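Local atomic coordinates of alpha-glucosidase ([Eubacterium] rectale, PDB entry 6PNR), a protein that probably hydrolyses alpha-linked sulfoquinovosides as a family 31 glycoside hydrolase, releasing the sulfonated sugar found in plant sulfolipids. Residues 60-65 with 69-74; 90-95 with 102-107; 259-264 with 309-314; 244-249 with 254-259. All blocks are in the same frame, centred on the assembly; numbering follows the deposited sequence.

Contact 1 (60-65 with 69-74); sequences TDVIQT and VRLCFE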
loop_
_atom_site.group_PDB
_atom_site.type_symbol
_atom_site.label_atom_id
_atom_site.label_comp_id
_atom_site.label_asym_id
_atom_site.label_seq_id
_atom_site.Cartn_x
_atom_site.Cartn_y
_atom_site.Cartn_z
ATOM N N THR A 60 33.857 6.573 19.741
ATOM C CA THR A 60 35.079 7.357 19.855
ATOM C C THR A 60 35.658 7.428 21.264
ATOM O O THR A 60 36.776 7.922 21.423
ATOM C CB THR A 60 34.843 8.788 19.351
ATOM O OG1 THR A 60 33.741 9.364 20.061
ATOM C CG2 THR A 60 34.544 8.787 17.863
ATOM N N ASP A 61 34.939 6.971 22.285
ATOM C CA ASP A 61 35.493 6.963 23.632
ATOM C C ASP A 61 34.730 5.958 24.479
ATOM O O ASP A 61 33.510 5.813 24.346
ATOM C CB ASP A 61 35.440 8.355 24.282
ATOM C CG ASP A 61 36.528 8.548 25.339
ATOM O OD1 ASP A 61 37.462 7.713 25.392
ATOM O OD2 ASP A 61 36.449 9.527 26.120
ATOM N N VAL A 62 35.462 5.261 25.339
ATOM C CA VAL A 62 34.898 4.311 26.287
ATOM C C VAL A 62 35.456 4.640 27.663
ATOM O O VAL A 62 36.670 4.792 27.823
ATOM C CB VAL A 62 35.228 2.855 25.902
ATOM C CG1 VAL A 62 34.770 1.908 26.992
ATOM C CG2 VAL A 62 34.596 2.493 24.558
ATOM N N ILE A 63 34.573 4.757 28.653
ATOM C CA ILE A 63 34.962 5.011 30.037
ATOM C C ILE A 63 34.295 3.965 30.915
ATOM O O ILE A 63 33.061 3.915 30.999
ATOM C CB ILE A 63 34.571 6.422 30.506
ATOM C CG1 ILE A 63 35.423 7.480 29.807
ATOM C CG2 ILE A 63 34.700 6.524 32.025
ATOM C CD1 ILE A 63 35.096 8.901 30.233
ATOM N N GLN A 64 35.102 3.135 31.569
ATOM C CA GLN A 64 34.605 2.150 32.517
ATOM C C GLN A 64 34.831 2.648 33.938
ATOM O O GLN A 64 35.975 2.898 34.335
ATOM C CB GLN A 64 35.299 0.803 32.328
ATOM C CG GLN A 64 34.788 -0.021 31.182
ATOM C CD GLN A 64 34.847 -1.504 31.490
ATOM O OE1 GLN A 64 35.464 -2.283 30.758
ATOM N NE2 GLN A 64 34.197 -1.905 32.582
ATOM N N THR A 65 33.750 2.792 34.699
ATOM C CA THR A 65 33.831 2.908 36.145
ATOM C C THR A 65 33.356 1.593 36.760
ATOM O O THR A 65 33.126 0.604 36.055
ATOM C CB THR A 65 33.029 4.108 36.656
ATOM O OG1 THR A 65 31.627 3.832 36.558
ATOM C CG2 THR A 65 33.366 5.355 35.850
ATOM N N VAL A 69 29.422 1.735 32.244
ATOM C CA VAL A 69 30.248 1.840 31.046
ATOM C C VAL A 69 29.670 2.969 30.212
ATOM O O VAL A 69 28.476 2.952 29.885
ATOM C CB VAL A 69 30.276 0.527 30.249
ATOM C CG1 VAL A 69 30.938 0.741 28.886
ATOM C CG2 VAL A 69 30.994 -0.565 31.038
ATOM N N ARG A 70 30.498 3.954 29.883
ATOM C CA ARG A 70 30.063 5.103 29.104
ATOM C C ARG A 70 30.634 5.001 27.691
ATOM O O ARG A 70 31.857 4.969 27.512
ATOM C CB ARG A 70 30.479 6.417 29.770
ATOM C CG ARG A 70 30.007 7.655 28.997
ATOM C CD ARG A 70 30.558 8.972 29.549
ATOM N NE ARG A 70 30.011 9.307 30.863
ATOM C CZ ARG A 70 30.697 9.239 32.001
ATOM N NH1 ARG A 70 31.967 8.854 31.992
ATOM N NH2 ARG A 70 30.117 9.561 33.150
ATOM N N LEU A 71 29.746 4.939 26.694
ATOM C CA LEU A 71 30.122 4.930 25.285
ATOM C C LEU A 71 29.790 6.292 24.686
ATOM O O LEU A 71 28.617 6.683 24.635
ATOM C CB LEU A 71 29.394 3.821 24.524
ATOM C CG LEU A 71 29.375 2.406 25.111
ATOM C CD1 LEU A 71 28.592 1.480 24.201
ATOM C CD2 LEU A 71 30.777 1.865 25.324
ATOM N N CYS A 72 30.818 7.014 24.246
ATOM C CA CYS A 72 30.649 8.279 23.539
ATOM C C CYS A 72 30.695 8.027 22.038
ATOM O O CYS A 72 31.594 7.331 21.548
ATOM C CB CYS A 72 31.732 9.282 23.943
ATOM S SG CYS A 72 31.815 9.577 25.731
ATOM N N PHE A 73 29.719 8.581 21.316
ATOM C CA PHE A 73 29.584 8.420 19.868
ATOM C C PHE A 73 29.681 9.804 19.257
ATOM O O PHE A 73 28.661 10.453 19.008
ATOM C CB PHE A 73 28.269 7.749 19.483
ATOM C CG PHE A 73 28.118 6.361 20.002
ATOM C CD1 PHE A 73 28.660 5.289 19.314
ATOM C CD2 PHE A 73 27.408 6.119 21.167
ATOM C CE1 PHE A 73 28.515 3.996 19.794
ATOM C CE2 PHE A 73 27.253 4.843 21.641
ATOM C CZ PHE A 73 27.809 3.772 20.960
ATOM N N GLU A 74 30.914 10.249 19.013
ATOM C CA GLU A 74 31.181 11.556 18.427
ATOM C C GLU A 74 30.460 12.650 19.200
ATOM O O GLU A 74 30.440 12.636 20.436
ATOM C CB GLU A 74 30.775 11.564 16.951
ATOM C CG GLU A 74 31.652 10.678 16.078
ATOM C CD GLU A 74 30.935 10.144 14.842
ATOM O OE1 GLU A 74 30.087 9.227 14.984
ATOM O OE2 GLU A 74 31.223 10.640 13.731
#
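I63 and R70 lie side by side on one face of an antiparallel strand pair, a compact illustration of how a long charged chain uses the hydrocarbon of its neighbour. R70 leaves the backbone with CG anti to N (chi1 -179°) and runs extended until a bend at its third torsion brings the guanidinium beside I63. NH1 then stands 3.6 Å from I63 CD1, which sits at the edge of the guanidinium near its plane, while I63 CG2 packs against the same nitrogen. Beneath them R70 N donates to I63 O over 2.8 Å, almost straight at 170°, and I63 N returns a bond to R70 O. Further along this face D61 and C72 touch through their CB atoms, 3.8 Å apart.

The other face is mostly apolar. V62 CG2 meets L71 CD2 at 3.9 Å, and the bent chain of Q64 lies alongside V69, its NE2 3.8 Å from V69 CG2. V5 of strand 2-5 packs on both V62 and Q64.

T60 closes the end of the pair. Its OG1 sits between the backbone N and the carbonyl carbon (chi1 55°), where it accepts a bond of 3.1 Å from E74 N. The T60 and E74 side chains cross at about a right angle, with T60 CG2 packed against E74 CG. C72 O accepts from T60 N at 3.0 Å and, weakly, from T60 OG1 and D61 N. Two residues thus face one, a classic beta bulge in the hairpin that ends an eight-stranded antiparallel sheet.

Contact 2 (90-95 with 102-107); sequences IDFEQK and FWFRVA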
loop_
_atom_site.group_PDB
_atom_site.type_symbol
_atom_site.label_atom_id
_atom_site.label_comp_id
_atom_site.label_asym_id
_atom_site.label_seq_id
_atom_site.Cartn_x
_atom_site.Cartn_y
_atom_site.Cartn_z
ATOM N N ILE A 90 20.463 0.987 29.492
ATOM C CA ILE A 90 21.259 1.870 28.656
ATOM C C ILE A 90 20.546 3.211 28.632
ATOM O O ILE A 90 19.457 3.323 28.061
ATOM C CB ILE A 90 21.435 1.320 27.238
ATOM C CG1 ILE A 90 21.833 -0.154 27.292
ATOM C CG2 ILE A 90 22.455 2.151 26.472
ATOM C CD1 ILE A 90 21.989 -0.784 25.934
ATOM N N ASP A 91 21.143 4.223 29.254
ATOM C CA ASP A 91 20.601 5.572 29.253
ATOM C C ASP A 91 21.284 6.365 28.148
ATOM O O ASP A 91 22.512 6.320 28.022
ATOM C CB ASP A 91 20.809 6.240 30.615
ATOM C CG ASP A 91 20.143 5.473 31.754
ATOM O OD1 ASP A 91 18.900 5.346 31.750
ATOM O OD2 ASP A 91 20.866 4.981 32.653
ATOM N N PHE A 92 20.490 7.063 27.334
ATOM C CA PHE A 92 20.981 7.787 26.167
ATOM C C PHE A 92 20.887 9.283 26.403
ATOM O O PHE A 92 19.817 9.797 26.749
ATOM C CB PHE A 92 20.189 7.431 24.904
ATOM C CG PHE A 92 20.348 6.007 24.473
ATOM C CD1 PHE A 92 21.494 5.595 23.814
ATOM C CD2 PHE A 92 19.356 5.079 24.730
ATOM C CE1 PHE A 92 21.644 4.286 23.425
ATOM C CE2 PHE A 92 19.501 3.769 24.342
ATOM C CZ PHE A 92 20.645 3.369 23.687
ATOM N N GLU A 93 22.001 9.979 26.205
ATOM C CA GLU A 93 22.028 11.433 26.209
ATOM C C GLU A 93 22.230 11.930 24.784
ATOM O O GLU A 93 23.166 11.502 24.098
ATOM C CB GLU A 93 23.134 11.958 27.125
ATOM C CG GLU A 93 23.133 13.469 27.268
ATOM C CD GLU A 93 24.216 13.966 28.210
ATOM O OE1 GLU A 93 24.914 13.125 28.822
ATOM O OE2 GLU A 93 24.364 15.203 28.333
ATOM N N GLN A 94 21.361 12.832 24.348
ATOM C CA GLN A 94 21.413 13.376 22.996
ATOM C C GLN A 94 22.259 14.646 22.982
ATOM O O GLN A 94 21.905 15.641 23.624
ATOM C CB GLN A 94 20.001 13.662 22.494
ATOM C CG GLN A 94 19.924 14.487 21.220
ATOM C CD GLN A 94 18.505 14.549 20.681
ATOM O OE1 GLN A 94 17.573 14.042 21.307
ATOM N NE2 GLN A 94 18.338 15.155 19.511
ATOM N N LYS A 95 23.363 14.613 22.230
ATOM C CA LYS A 95 24.301 15.727 22.123
ATOM C C LYS A 95 24.132 16.545 20.848
ATOM O O LYS A 95 24.798 17.576 20.700
ATOM C CB LYS A 95 25.749 15.207 22.194
ATOM C CG LYS A 95 26.074 14.375 23.441
ATOM C CD LYS A 95 25.918 15.193 24.718
ATOM C CE LYS A 95 26.765 16.462 24.686
ATOM N NZ LYS A 95 26.414 17.394 25.795
ATOM N N PHE A 102 16.177 7.443 15.408
ATOM C CA PHE A 102 17.096 6.640 16.202
ATOM C C PHE A 102 16.843 5.176 15.866
ATOM O O PHE A 102 15.728 4.680 16.050
ATOM C CB PHE A 102 16.863 6.929 17.697
ATOM C CG PHE A 102 17.810 6.238 18.634
ATOM C CD1 PHE A 102 18.994 6.846 19.010
ATOM C CD2 PHE A 102 17.491 5.002 19.180
ATOM C CE1 PHE A 102 19.856 6.219 19.892
ATOM C CE2 PHE A 102 18.343 4.367 20.070
ATOM C CZ PHE A 102 19.530 4.978 20.431
ATOM N N TRP A 103 17.854 4.491 15.346
ATOM C CA TRP A 103 17.758 3.072 15.033
ATOM C C TRP A 103 18.726 2.302 15.923
ATOM O O TRP A 103 19.940 2.533 15.873
ATOM C CB TRP A 103 18.069 2.798 13.561
ATOM C CG TRP A 103 17.077 3.307 12.545
ATOM C CD1 TRP A 103 16.026 2.613 11.999
ATOM C CD2 TRP A 103 17.085 4.584 11.906
ATOM N NE1 TRP A 103 15.376 3.391 11.078
ATOM C CE2 TRP A 103 16.011 4.602 10.994
ATOM C CE3 TRP A 103 17.901 5.717 12.010
ATOM C CZ2 TRP A 103 15.724 5.712 10.201
ATOM C CZ3 TRP A 103 17.624 6.808 11.221
ATOM C CH2 TRP A 103 16.538 6.800 10.324
ATOM N N PHE A 104 18.190 1.389 16.727
ATOM C CA PHE A 104 18.968 0.588 17.663
ATOM C C PHE A 104 18.935 -0.858 17.195
ATOM O O PHE A 104 17.852 -1.418 16.968
ATOM C CB PHE A 104 18.401 0.707 19.087
ATOM C CG PHE A 104 19.226 0.002 20.134
ATOM C CD1 PHE A 104 20.302 0.634 20.725
ATOM C CD2 PHE A 104 18.922 -1.294 20.518
ATOM C CE1 PHE A 104 21.072 -0.011 21.683
ATOM C CE2 PHE A 104 19.683 -1.950 21.478
ATOM C CZ PHE A 104 20.757 -1.303 22.064
ATOM N N ARG A 105 20.109 -1.466 17.049
ATOM C CA ARG A 105 20.183 -2.840 16.580
ATOM C C ARG A 105 20.462 -3.817 17.709
ATOM O O ARG A 105 21.254 -3.544 18.615
ATOM C CB ARG A 105 21.240 -2.979 15.494
ATOM C CG ARG A 105 20.786 -2.327 14.204
ATOM C CD ARG A 105 21.568 -2.867 13.060
ATOM N NE ARG A 105 21.056 -2.406 11.784
ATOM C CZ ARG A 105 21.652 -2.681 10.638
ATOM N NH1 ARG A 105 22.762 -3.406 10.644
ATOM N NH2 ARG A 105 21.148 -2.247 9.499
ATOM N N VAL A 106 19.800 -4.964 17.643
ATOM C CA VAL A 106 19.991 -6.059 18.580
ATOM C C VAL A 106 20.497 -7.256 17.796
ATOM O O VAL A 106 19.893 -7.636 16.786
ATOM C CB VAL A 106 18.685 -6.411 19.316
ATOM C CG1 VAL A 106 18.904 -7.585 20.217
ATOM C CG2 VAL A 106 18.163 -5.218 20.090
ATOM N N ALA A 107 21.580 -7.869 18.277
ATOM C CA ALA A 107 22.134 -9.040 17.614
ATOM C C ALA A 107 21.149 -10.200 17.661
ATOM O O ALA A 107 20.509 -10.455 18.681
ATOM C CB ALA A 107 23.459 -9.443 18.280
#
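F92 and F102 come from strands 90-94 and 102-107, which face each other with axes 12.3 Å apart at closest approach and N-to-C directions at 151°. At that separation the strands belong to different sheets, and side chains must span the distance. F102 and F104 both carry CG anti to the backbone N (chi1 -176° for F102), which sends their rings toward the opposing strand. F102 points its edge at the face of F92: its CZ stands 3.7 Å above the F92 ring plane, over the centre. The rings form a T-shaped pair with planes at 68° and centroids 5.0 Å apart. F104 approaches F92 at the edge instead, with F104 CE1 4.0 Å from F92 CZ, and its own CZ lies 4.1 Å from I90 CD1. F92 thus receives one phenylalanine over a face and another at its edge. Were F92 cut back to an alanine, a gap would probably open between the sheets, with the F102 edge losing the face it meets and F104 CE1 its neighbour. Around this buried group, I29 of strand 29-41 packs on F92 and F102, I77 of strand 77-83 touches F92, and V205 and P206 add cover from the loop between strands 197-202 and 208-213.

Contact 3 (259-264 with 309-314); sequences KTLDRN and NAKGIK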
loop_
_atom_site.group_PDB
_atom_site.type_symbol
_atom_site.label_atom_id
_atom_site.label_comp_id
_atom_site.label_asym_id
_atom_site.label_seq_id
_atom_site.Cartn_x
_atom_site.Cartn_y
_atom_site.Cartn_z
ATOM N N LYS A 259 -35.721 -12.156 30.768
ATOM C CA LYS A 259 -35.766 -13.242 29.791
ATOM C C LYS A 259 -34.565 -14.163 29.947
ATOM O O LYS A 259 -34.696 -15.394 29.944
ATOM C CB LYS A 259 -35.810 -12.663 28.363
ATOM C CG LYS A 259 -35.972 -13.710 27.270
ATOM C CD LYS A 259 -35.948 -13.056 25.886
ATOM C CE LYS A 259 -36.589 -13.962 24.842
ATOM N NZ LYS A 259 -36.723 -13.310 23.500
ATOM N N THR A 260 -33.380 -13.579 30.090
ATOM C CA THR A 260 -32.174 -14.386 30.257
ATOM C C THR A 260 -32.268 -15.265 31.500
ATOM O O THR A 260 -32.040 -16.483 31.440
ATOM C CB THR A 260 -30.961 -13.461 30.325
ATOM O OG1 THR A 260 -30.911 -12.692 29.114
ATOM C CG2 THR A 260 -29.675 -14.274 30.481
ATOM N N LEU A 261 -32.645 -14.668 32.627
ATOM C CA LEU A 261 -32.823 -15.431 33.858
ATOM C C LEU A 261 -33.930 -16.472 33.715
ATOM O O LEU A 261 -33.811 -17.591 34.233
ATOM C CB LEU A 261 -33.121 -14.484 35.021
ATOM C CG LEU A 261 -31.989 -13.528 35.413
ATOM C CD1 LEU A 261 -32.525 -12.391 36.284
ATOM C CD2 LEU A 261 -30.866 -14.272 36.128
ATOM N N ASP A 262 -35.020 -16.125 33.025
ATOM C CA ASP A 262 -36.105 -17.090 32.846
ATOM C C ASP A 262 -35.633 -18.319 32.085
ATOM O O ASP A 262 -36.160 -19.418 32.295
ATOM C CB ASP A 262 -37.287 -16.448 32.117
ATOM C CG ASP A 262 -38.398 -17.450 31.817
ATOM O OD1 ASP A 262 -39.058 -17.922 32.773
ATOM O OD2 ASP A 262 -38.596 -17.776 30.625
ATOM N N ARG A 263 -34.636 -18.159 31.214
ATOM C CA ARG A 263 -34.064 -19.258 30.453
ATOM C C ARG A 263 -32.943 -19.966 31.209
ATOM O O ARG A 263 -32.199 -20.742 30.603
ATOM C CB ARG A 263 -33.557 -18.749 29.094
ATOM C CG ARG A 263 -34.557 -18.926 27.940
ATOM C CD ARG A 263 -35.919 -18.322 28.240
ATOM N NE ARG A 263 -36.673 -18.093 27.002
ATOM C CZ ARG A 263 -37.716 -17.281 26.905
ATOM N NH1 ARG A 263 -38.149 -16.613 27.976
ATOM N NH2 ARG A 263 -38.321 -17.130 25.739
ATOM N N ASN A 264 -32.794 -19.699 32.507
ATOM C CA ASN A 264 -31.841 -20.408 33.372
ATOM C C ASN A 264 -30.387 -20.150 32.985
ATOM O O ASN A 264 -29.509 -20.984 33.233
ATOM C CB ASN A 264 -32.121 -21.914 33.390
ATOM C CG ASN A 264 -33.534 -22.227 33.808
ATOM O OD1 ASN A 264 -34.087 -21.582 34.711
ATOM N ND2 ASN A 264 -34.149 -23.195 33.131
ATOM N N ASN A 309 -29.282 -5.412 42.330
ATOM C CA ASN A 309 -28.244 -5.783 43.295
ATOM C C ASN A 309 -28.792 -6.730 44.358
ATOM O O ASN A 309 -28.139 -7.719 44.718
ATOM C CB ASN A 309 -27.678 -4.545 43.991
ATOM C CG ASN A 309 -26.716 -3.764 43.124
ATOM O OD1 ASN A 309 -26.395 -4.159 41.997
ATOM N ND2 ASN A 309 -26.259 -2.629 43.644
ATOM N N ALA A 310 -29.985 -6.430 44.882
ATOM C CA ALA A 310 -30.586 -7.289 45.898
ATOM C C ALA A 310 -30.865 -8.689 45.366
ATOM O O ALA A 310 -31.038 -9.620 46.160
ATOM C CB ALA A 310 -31.874 -6.650 46.433
ATOM N N LYS A 311 -30.896 -8.864 44.044
ATOM C CA LYS A 311 -31.049 -10.173 43.421
ATOM C C LYS A 311 -29.721 -10.792 43.008
ATOM O O LYS A 311 -29.721 -11.802 42.299
ATOM C CB LYS A 311 -31.968 -10.076 42.198
ATOM C CG LYS A 311 -33.419 -9.773 42.520
ATOM C CD LYS A 311 -34.238 -9.558 41.235
ATOM C CE LYS A 311 -34.109 -10.742 40.258
ATOM N NZ LYS A 311 -34.840 -10.540 38.961
ATOM N N GLY A 312 -28.593 -10.212 43.427
ATOM C CA GLY A 312 -27.296 -10.773 43.101
ATOM C C GLY A 312 -26.735 -10.379 41.751
ATOM O O GLY A 312 -25.875 -11.090 41.219
ATOM N N ILE A 313 -27.187 -9.269 41.167
ATOM C CA ILE A 313 -26.806 -8.910 39.803
ATOM C C ILE A 313 -26.219 -7.507 39.810
ATOM O O ILE A 313 -26.825 -6.579 40.358
ATOM C CB ILE A 313 -28.004 -9.007 38.838
ATOM C CG1 ILE A 313 -28.473 -10.458 38.771
ATOM C CG2 ILE A 313 -27.634 -8.503 37.431
ATOM C CD1 ILE A 313 -29.820 -10.625 38.170
ATOM N N LYS A 314 -25.050 -7.348 39.186
ATOM C CA LYS A 314 -24.421 -6.033 39.135
ATOM C C LYS A 314 -24.847 -5.272 37.875
ATOM O O LYS A 314 -25.365 -5.852 36.916
ATOM C CB LYS A 314 -22.897 -6.170 39.190
ATOM C CG LYS A 314 -22.350 -6.942 40.443
ATOM C CD LYS A 314 -22.900 -6.382 41.754
ATOM C CE LYS A 314 -22.253 -7.071 42.975
ATOM N NZ LYS A 314 -22.851 -6.581 44.258
#
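L261 and I313 meet end to end on the outside of the TIM barrel, where helix 250-262 passes the turn that leads from helix 301-310 into strand 314-319. The close part is a single pair of methyls: L261 CD1 and I313 CD1, 3.7 Å apart at the tips of chains that reach toward each other. I313 is buried and also packs on L257, while L261 touches V267 of strand 267-271, so this side continues into the layer between helices and barrel strands. The turn that presents I313 is a Schellman motif, with I313 N bonded to I308 O, G312 N to N309 O, and G312 at positive phi as the C-prime residue.

The outer side is looser, and little surface is shared overall, 92 Å². K311 is exposed, and a bend at its third torsion (chi3 54°) carries the ammonium over toward helix 250-262, where the side chain also touches D258. The methyl that packs on I313 is the one the lysine reaches as well: K311 NZ comes 4.0 Å from L261 CD1.

Contact 4 (244-249 with 254-259); sequences IGVQGG and FGLLDK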
loop_
_atom_site.group_PDB
_atom_site.type_symbol
_atom_site.label_atom_id
_atom_site.label_comp_id
_atom_site.label_asym_id
_atom_site.label_seq_id
_atom_site.Cartn_x
_atom_site.Cartn_y
_atom_site.Cartn_z
ATOM N N ILE A 244 -24.290 -9.709 30.468
ATOM C CA ILE A 244 -25.084 -9.592 29.244
ATOM C C ILE A 244 -25.073 -8.149 28.740
ATOM O O ILE A 244 -25.354 -7.203 29.490
ATOM C CB ILE A 244 -26.521 -10.106 29.453
ATOM C CG1 ILE A 244 -27.219 -9.407 30.610
ATOM C CG2 ILE A 244 -26.504 -11.612 29.691
ATOM C CD1 ILE A 244 -28.737 -9.550 30.562
ATOM N N GLY A 245 -24.721 -7.982 27.469
ATOM C CA GLY A 245 -24.690 -6.669 26.862
ATOM C C GLY A 245 -25.996 -6.420 26.139
ATOM O O GLY A 245 -26.244 -7.020 25.091
ATOM N N VAL A 246 -26.850 -5.576 26.709
ATOM C CA VAL A 246 -28.164 -5.270 26.157
ATOM C C VAL A 246 -28.334 -3.757 26.176
ATOM O O VAL A 246 -27.560 -3.030 26.800
ATOM C CB VAL A 246 -29.313 -5.954 26.933
ATOM C CG1 VAL A 246 -29.127 -7.464 26.950
ATOM C CG2 VAL A 246 -29.408 -5.391 28.359
ATOM N N GLN A 247 -29.360 -3.286 25.475
ATOM C CA GLN A 247 -29.583 -1.858 25.309
ATOM C C GLN A 247 -31.068 -1.616 25.134
ATOM O O GLN A 247 -31.854 -2.551 24.966
ATOM C CB GLN A 247 -28.848 -1.285 24.087
ATOM C CG GLN A 247 -27.324 -1.320 24.131
ATOM C CD GLN A 247 -26.716 -0.819 22.828
ATOM O OE1 GLN A 247 -26.027 0.196 22.809
ATOM N NE2 GLN A 247 -26.988 -1.519 21.733
ATOM N N GLY A 248 -31.437 -0.340 25.180
ATOM C CA GLY A 248 -32.767 0.102 24.787
ATOM C C GLY A 248 -33.561 0.816 25.852
ATOM O O GLY A 248 -34.723 1.166 25.594
ATOM N N GLY A 249 -33.022 1.053 27.044
ATOM C CA GLY A 249 -33.784 1.684 28.109
ATOM C C GLY A 249 -34.325 0.672 29.105
ATOM O O GLY A 249 -34.224 -0.547 28.930
ATOM N N PHE A 254 -33.910 -4.278 31.138
ATOM C CA PHE A 254 -34.264 -5.138 32.265
ATOM C C PHE A 254 -35.248 -6.226 31.852
ATOM O O PHE A 254 -35.270 -7.298 32.475
ATOM C CB PHE A 254 -34.785 -4.297 33.429
ATOM C CG PHE A 254 -33.722 -3.380 34.020
ATOM C CD1 PHE A 254 -32.614 -3.909 34.659
ATOM C CD2 PHE A 254 -33.815 -2.008 33.897
ATOM C CE1 PHE A 254 -31.628 -3.084 35.185
ATOM C CE2 PHE A 254 -32.831 -1.177 34.414
ATOM C CZ PHE A 254 -31.734 -1.719 35.061
ATOM N N GLY A 255 -36.019 -5.996 30.784
ATOM C CA GLY A 255 -36.808 -7.073 30.210
ATOM C C GLY A 255 -35.956 -8.212 29.680
ATOM O O GLY A 255 -36.289 -9.385 29.865
ATOM N N LEU A 256 -34.851 -7.884 29.007
ATOM C CA LEU A 256 -33.961 -8.922 28.489
ATOM C C LEU A 256 -33.229 -9.644 29.618
ATOM O O LEU A 256 -32.937 -10.845 29.513
ATOM C CB LEU A 256 -32.971 -8.301 27.498
ATOM C CG LEU A 256 -33.579 -8.053 26.109
ATOM C CD1 LEU A 256 -32.668 -7.207 25.248
ATOM C CD2 LEU A 256 -33.881 -9.363 25.445
ATOM N N LEU A 257 -32.922 -8.931 30.698
ATOM C CA LEU A 257 -32.389 -9.578 31.893
ATOM C C LEU A 257 -33.349 -10.643 32.407
ATOM O O LEU A 257 -32.965 -11.800 32.619
ATOM C CB LEU A 257 -32.138 -8.526 32.970
ATOM C CG LEU A 257 -31.736 -9.065 34.343
ATOM C CD1 LEU A 257 -30.494 -9.944 34.203
ATOM C CD2 LEU A 257 -31.476 -7.876 35.267
ATOM N N ASP A 258 -34.616 -10.263 32.601
ATOM C CA ASP A 258 -35.633 -11.219 33.030
ATOM C C ASP A 258 -35.721 -12.411 32.083
ATOM O O ASP A 258 -35.786 -13.563 32.531
ATOM C CB ASP A 258 -36.986 -10.511 33.145
ATOM C CG ASP A 258 -36.990 -9.430 34.217
ATOM O OD1 ASP A 258 -36.221 -9.561 35.194
ATOM O OD2 ASP A 258 -37.759 -8.451 34.089
ATOM N N LYS A 259 -35.721 -12.156 30.768
ATOM C CA LYS A 259 -35.766 -13.242 29.791
ATOM C C LYS A 259 -34.565 -14.163 29.947
ATOM O O LYS A 259 -34.696 -15.394 29.944
ATOM C CB LYS A 259 -35.810 -12.663 28.363
ATOM C CG LYS A 259 -35.972 -13.710 27.270
ATOM C CD LYS A 259 -35.948 -13.056 25.886
ATOM C CE LYS A 259 -36.589 -13.962 24.842
ATOM N NZ LYS A 259 -36.723 -13.310 23.500
#
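L256, V246 and I244 give up more surface here than their neighbours, and together they show how a barrel strand and the helix following it share one apolar seam. V246 and L256 slide past each other in opposite directions. V246 CG1 lies 3.9 Å from L256 CD1 and 4.0 Å from L256 CB, so the valine methyl rests along the leucine chain instead of meeting only its end. L256 also packs on Y535, and V246 on I270 of the adjacent strand 267-271.

I244 approaches differently. Its CG1 occupies the crowded position between the backbone N and the carbonyl carbon (chi1 55°), and CD1 is thereby extended to the helix backbone itself, 3.9 Å from L257 CA. The L257 side chain crosses that of I244 at about a right angle, leaving their CD1 atoms 4.1 Å apart.

Between strand and helix the chain turns through G248 and G249, both at positive phi, where a CB would press on the preceding carbonyl oxygen. G249 takes the N-cap position, and its own N is bonded to Y298 OH. Q247 points away from the helix: OE1 accepts from NE2 of Q273, a residue of the inhibitor pocket, while NE2 donates to E524 OE1. The V246 side chain is about 12 Å from the bound inhibitor. The packing is thus that of a beta-alpha-beta unit, strand 242-245, helix 250-262 and strand 267-271, in the TIM-barrel domain of family 31 glycoside hydrolases.

How the contacts relate
Contact 1 comes first along the chain and closes a tight hairpin at the edge of an eight-stranded sheet. Contact 2 follows after the intervening strand 77-83; it closes a connection of six residues and joins that sheet to the six-stranded sheet facing it. The chain then moves to the other side of its centre, where the centres of contacts 3 and 4 lie 54 to 67 Å from those of contacts 1 and 2. There contact 4 closes the turn from barrel strand 242-245 into helix 250-262, and contact 3, sharing K259, closes a 44-residue excursion through strand 267-271 and helix 301-310. L257 and I313 bring these two together. All four run in series, without nesting or crossing.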